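PDB 5ITG: sorbitol dehydrogenase from Gluconobacter oxydans, which probably catalyses the NADPH-linked interconversion of D-sorbitol and L-sorbose, as an oxidoreductase of the mannitol dehydrogenase family. Local coordinates for residues N13-Y19 with V95-A100; L10-V14 with A246-D250. Residue numbers count along the deposited sequence, not the author numbering.

Contact 1 of 2, residues N13-Y19 with V95-A100; sequences NVQAPPY and VRVMGA
Residues 13-19 and 95-100 run side by side in the same direction, their end-to-end lines 16° apart. Both are extended over Val14-Gln15 and Val95-Val97. The register pairs Gln15 with Arg96 (CA-CA 4.4 Å) in a parallel bridge. Two hydrogen bonds hold it: Gln15 N to Val95 O, 3.0 Å, and Val97 N to Gln15 O, 2.8 Å. The short strand 14-15 thus adds to strand 93-106 of the Rossmann domain's mixed sheet, and strand 82-87 pairs with Arg96 and Met98.

Val14 (chi1 t) and Val95 (chi1 p) share one face, with Val14 CG2 3.5 Å from Val95 CG1. Val14 CG1 also meets Val97 CG2 (Val97 chi1 t) at 3.7 Å. Gln15 and Arg96 lie on the other face. Gln15 is t at chi1 and chi2 with chi3 at 49°, and Arg96 is p, t, m over chi1 to chi3. Together these bring Gln15 OE1 over one face of the guanidinium, 3.0 Å from Arg96 CZ. Pro18 CD is near the guanidinium edge, 3.6 Å from Arg96 NH2.

Beyond the bridge, Pro17 CD lies 3.1 Å from Val97 O. Pro18 centres an inverse gamma turn. Tyr19 (chi1 p, chi2 77°) then brings its OH 2.9 Å from Gly99 C. A CB on Gly99 would clash with that hydroxyl. Glu46 of helix 41-46 hydrogen-bonds both Tyr19 OH and Gly99 N.

The backbone therefore supplies the directed bonds. Gln15 OE1 meets Arg96 face-on, at angles too poor for hydrogen bonding, so any attraction is that of a carbonyl oxygen near a positive charge.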
loop_
_atom_site.group_PDB
_atom_site.type_symbol
_atom_site.label_atom_id
_atom_site.label_comp_id
_atom_site.label_asym_id
_atom_site.label_seq_id
_atom_site.Cartn_x
_atom_site.Cartn_y
_atom_site.Cartn_z
ATOM N N ASN A 13 -15.716 12.474 -23.142
ATOM C CA ASN A 13 -14.484 11.843 -22.669
ATOM C C ASN A 13 -14.576 11.308 -21.241
ATOM O O ASN A 13 -13.751 10.496 -20.821
ATOM C CB ASN A 13 -13.331 12.844 -22.751
ATOM C CG ASN A 13 -13.483 13.981 -21.759
ATOM O OD1 ASN A 13 -14.504 14.674 -21.743
ATOM N ND2 ASN A 13 -12.466 14.181 -20.923
ATOM N N VAL A 14 -15.576 11.765 -20.495
ATOM C CA VAL A 14 -15.750 11.340 -19.113
ATOM C C VAL A 14 -16.785 10.228 -18.981
ATOM O O VAL A 14 -17.922 10.377 -19.421
ATOM C CB VAL A 14 -16.184 12.526 -18.229
ATOM C CG1 VAL A 14 -16.275 12.092 -16.777
ATOM C CG2 VAL A 14 -15.201 13.672 -18.384
ATOM N N GLN A 15 -16.390 9.111 -18.379
ATOM C CA GLN A 15 -17.308 7.994 -18.191
ATOM C C GLN A 15 -18.104 8.195 -16.908
ATOM O O GLN A 15 -17.601 8.757 -15.939
ATOM C CB GLN A 15 -16.542 6.669 -18.115
ATOM C CG GLN A 15 -17.421 5.478 -17.747
ATOM C CD GLN A 15 -16.649 4.173 -17.667
ATOM O OE1 GLN A 15 -15.597 4.097 -17.032
ATOM N NE2 GLN A 15 -17.178 3.132 -18.303
ATOM N N ALA A 16 -19.351 7.735 -16.906
ATOM C CA ALA A 16 -20.201 7.861 -15.733
ATOM C C ALA A 16 -20.376 6.489 -15.096
ATOM O O ALA A 16 -20.026 5.470 -15.691
ATOM C CB ALA A 16 -21.556 8.433 -16.130
ATOM N N PRO A 17 -20.910 6.443 -13.869
ATOM C CA PRO A 17 -21.105 5.148 -13.215
ATOM C C PRO A 17 -21.871 4.211 -14.141
ATOM O O PRO A 17 -22.908 4.579 -14.678
ATOM C CB PRO A 17 -21.899 5.518 -11.970
ATOM C CG PRO A 17 -21.348 6.869 -11.630
ATOM C CD PRO A 17 -21.299 7.548 -12.977
ATOM N N PRO A 18 -21.361 2.989 -14.348
ATOM C CA PRO A 18 -22.014 2.008 -15.221
ATOM C C PRO A 18 -23.172 1.260 -14.558
ATOM O O PRO A 18 -23.238 0.031 -14.615
ATOM C CB PRO A 18 -20.870 1.075 -15.589
ATOM C CG PRO A 18 -20.093 1.022 -14.304
ATOM C CD PRO A 18 -20.052 2.489 -13.889
ATOM N N TYR A 19 -24.079 2.004 -13.936
ATOM C CA TYR A 19 -25.231 1.416 -13.256
ATOM C C TYR A 19 -26.176 2.524 -12.806
ATOM O O TYR A 19 -25.798 3.692 -12.776
ATOM C CB TYR A 19 -24.760 0.607 -12.042
ATOM C CG TYR A 19 -23.867 1.398 -11.112
ATOM C CD1 TYR A 19 -24.399 2.346 -10.238
ATOM C CD2 TYR A 19 -22.485 1.227 -11.134
ATOM C CE1 TYR A 19 -23.582 3.102 -9.412
ATOM C CE2 TYR A 19 -21.654 1.980 -10.311
ATOM C CZ TYR A 19 -22.209 2.913 -9.454
ATOM O OH TYR A 19 -21.397 3.654 -8.638
ATOM N N VAL A 95 -10.802 9.353 -17.688
ATOM C CA VAL A 95 -11.435 9.862 -16.477
ATOM C C VAL A 95 -12.871 9.378 -16.338
ATOM O O VAL A 95 -13.594 9.231 -17.327
ATOM C CB VAL A 95 -11.396 11.414 -16.425
ATOM C CG1 VAL A 95 -12.185 12.004 -17.578
ATOM C CG2 VAL A 95 -11.946 11.899 -15.091
ATOM N N ARG A 96 -13.275 9.117 -15.099
ATOM C CA ARG A 96 -14.619 8.632 -14.825
ATOM C C ARG A 96 -15.156 9.205 -13.521
ATOM O O ARG A 96 -14.391 9.567 -12.624
ATOM C CB ARG A 96 -14.613 7.103 -14.747
ATOM C CG ARG A 96 -13.758 6.539 -13.613
ATOM C CD ARG A 96 -13.665 5.029 -13.708
ATOM N NE ARG A 96 -14.991 4.420 -13.736
ATOM C CZ ARG A 96 -15.240 3.181 -14.145
ATOM N NH1 ARG A 96 -14.249 2.406 -14.568
ATOM N NH2 ARG A 96 -16.482 2.716 -14.132
ATOM N N VAL A 97 -16.479 9.301 -13.430
ATOM C CA VAL A 97 -17.128 9.805 -12.229
ATOM C C VAL A 97 -17.573 8.574 -11.452
ATOM O O VAL A 97 -18.364 7.768 -11.939
ATOM C CB VAL A 97 -18.348 10.690 -12.580
ATOM C CG1 VAL A 97 -19.035 11.172 -11.311
ATOM C CG2 VAL A 97 -17.893 11.876 -13.410
HETATM N N MSE A 98 -17.040 8.435 -10.245
HETATM C CA MSE A 98 -17.316 7.302 -9.373
HETATM C C MSE A 98 -18.575 7.485 -8.527
HETATM O O MSE A 98 -18.757 8.528 -7.906
HETATM C CB MSE A 98 -16.118 7.096 -8.447
HETATM C CG MSE A 98 -14.793 6.935 -9.171
HETATM SE SE MSE A 98 -14.512 5.113 -9.701
HETATM C CE MSE A 98 -14.157 4.402 -7.937
ATOM N N GLY A 99 -19.422 6.461 -8.478
ATOM C CA GLY A 99 -20.641 6.560 -7.695
ATOM C C GLY A 99 -20.808 5.582 -6.539
ATOM O O GLY A 99 -21.802 5.651 -5.815
ATOM N N ALA A 100 -19.837 4.692 -6.338
ATOM C CA ALA A 100 -19.916 3.691 -5.272
ATOM C C ALA A 100 -20.082 4.229 -3.844
ATOM O O ALA A 100 -20.735 3.595 -3.014
ATOM C CB ALA A 100 -18.696 2.768 -5.334
#

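Contact 2 of 2, residues L10-V14 with A246-D250; sequences LPANV and ASGLD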
loop_
_atom_site.group_PDB
_atom_site.type_symbol
_atom_site.label_atom_id
_atom_site.label_comp_id
_atom_site.label_asym_id
_atom_site.label_seq_id
_atom_site.Cartn_x
_atom_site.Cartn_y
_atom_site.Cartn_z
ATOM N N LEU A 10 -21.935 14.434 -18.298
ATOM C CA LEU A 10 -20.504 14.635 -18.477
ATOM C C LEU A 10 -20.065 14.630 -19.939
ATOM O O LEU A 10 -20.731 14.054 -20.799
ATOM C CB LEU A 10 -19.726 13.545 -17.730
ATOM C CG LEU A 10 -20.080 13.186 -16.283
ATOM C CD1 LEU A 10 -20.194 14.447 -15.446
ATOM C CD2 LEU A 10 -21.379 12.401 -16.253
ATOM N N PRO A 11 -18.928 15.282 -20.235
ATOM C CA PRO A 11 -18.383 15.352 -21.593
ATOM C C PRO A 11 -18.140 13.950 -22.142
ATOM O O PRO A 11 -17.950 13.003 -21.378
ATOM C CB PRO A 11 -17.088 16.130 -21.399
ATOM C CG PRO A 11 -17.443 17.071 -20.295
ATOM C CD PRO A 11 -18.180 16.173 -19.328
ATOM N N ALA A 12 -18.140 13.826 -23.464
ATOM C CA ALA A 12 -17.941 12.542 -24.131
ATOM C C ALA A 12 -16.718 11.762 -23.647
ATOM O O ALA A 12 -16.687 10.535 -23.730
ATOM C CB ALA A 12 -17.848 12.759 -25.637
ATOM N N ASN A 13 -15.716 12.474 -23.142
ATOM C CA ASN A 13 -14.484 11.843 -22.669
ATOM C C ASN A 13 -14.576 11.308 -21.241
ATOM O O ASN A 13 -13.751 10.496 -20.821
ATOM C CB ASN A 13 -13.331 12.844 -22.751
ATOM C CG ASN A 13 -13.483 13.981 -21.759
ATOM O OD1 ASN A 13 -14.504 14.674 -21.743
ATOM N ND2 ASN A 13 -12.466 14.181 -20.923
ATOM N N VAL A 14 -15.576 11.765 -20.495
ATOM C CA VAL A 14 -15.750 11.340 -19.113
ATOM C C VAL A 14 -16.785 10.228 -18.981
ATOM O O VAL A 14 -17.922 10.377 -19.421
ATOM C CB VAL A 14 -16.184 12.526 -18.229
ATOM C CG1 VAL A 14 -16.275 12.092 -16.777
ATOM C CG2 VAL A 14 -15.201 13.672 -18.384
ATOM N N ALA A 246 -8.096 19.199 -17.503
ATOM C CA ALA A 246 -7.991 18.125 -18.484
ATOM C C ALA A 246 -9.292 17.344 -18.664
ATOM O O ALA A 246 -9.588 16.863 -19.758
ATOM C CB ALA A 246 -6.863 17.177 -18.084
ATOM N N SER A 247 -10.065 17.218 -17.589
ATOM C CA SER A 247 -11.322 16.482 -17.640
ATOM C C SER A 247 -12.489 17.380 -18.035
ATOM O O SER A 247 -13.457 16.918 -18.636
ATOM C CB SER A 247 -11.619 15.859 -16.279
ATOM O OG SER A 247 -11.864 16.867 -15.316
ATOM N N GLY A 248 -12.395 18.657 -17.677
ATOM C CA GLY A 248 -13.454 19.600 -17.995
ATOM C C GLY A 248 -14.530 19.615 -16.926
ATOM O O GLY A 248 -15.627 20.138 -17.141
ATOM N N LEU A 249 -14.207 19.048 -15.765
ATOM C CA LEU A 249 -15.139 18.967 -14.647
ATOM C C LEU A 249 -14.690 19.834 -13.479
ATOM O O LEU A 249 -13.510 19.852 -13.130
ATOM C CB LEU A 249 -15.251 17.518 -14.168
ATOM C CG LEU A 249 -15.655 16.463 -15.199
ATOM C CD1 LEU A 249 -15.439 15.074 -14.611
ATOM C CD2 LEU A 249 -17.111 16.662 -15.604
ATOM N N ASP A 250 -15.632 20.549 -12.875
ATOM C CA ASP A 250 -15.312 21.395 -11.730
ATOM C C ASP A 250 -15.418 20.529 -10.479
ATOM O O ASP A 250 -16.331 20.682 -9.668
ATOM C CB ASP A 250 -16.286 22.575 -11.646
ATOM C CG ASP A 250 -16.021 23.462 -10.443
ATOM O OD1 ASP A 250 -14.878 23.948 -10.300
ATOM O OD2 ASP A 250 -16.957 23.675 -9.640
#
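Leu249 points its side chain at residues 10-14 and overlaps three apolar groups there. Its CD2 lies 3.8 Å from Leu10 CD1 and 3.9 Å from Pro11 CD. Its CD1 meets Val14 CG1 at 3.8 Å. Leu10 and Val14 also touch Val97 of strand 93-106, so this packing continues onto the sheet.

Pro11 to Val14 form a type I beta turn, closed by Val14 N to Pro11 O at 2.8 Å. Across the contact, helix 237-247 ends at Ser247. Gly248 follows with positive phi, where a CB would jam against the preceding carbonyl. Ser247 OG accepts from Leu249 N at 3.2 Å, an ST turn, and is also hydrogen-bonded to Leu243 O within the helix.

No hydrogen bond crosses between the segments. Val14 CG2 packs 3.7 Å from Ser247 O. Asn13 ND2 approaches Ser247 O to 3.7 Å and Ala246 O to 4.1 Å.

From the N terminus the chain enters contact 2 at Leu10, turns, and passes into contact 1 through the shared Asn13 and Val14. Contact 1 closes a loop of 75 intervening residues to strand 93-106. Contact 2 closes one of 231 residues to the end of helix 237-247. The shorter loop lies entirely inside the longer. The centres are about 10 Å apart. Val97 CG2 of contact 1 lies 3.8 Å from Leu10 CG and 4.2 Å from Leu249 CD1 of contact 2, joining the two apolar patches. Together they tie the N-terminal segment to a sheet strand and a helix end of the Rossmann domain.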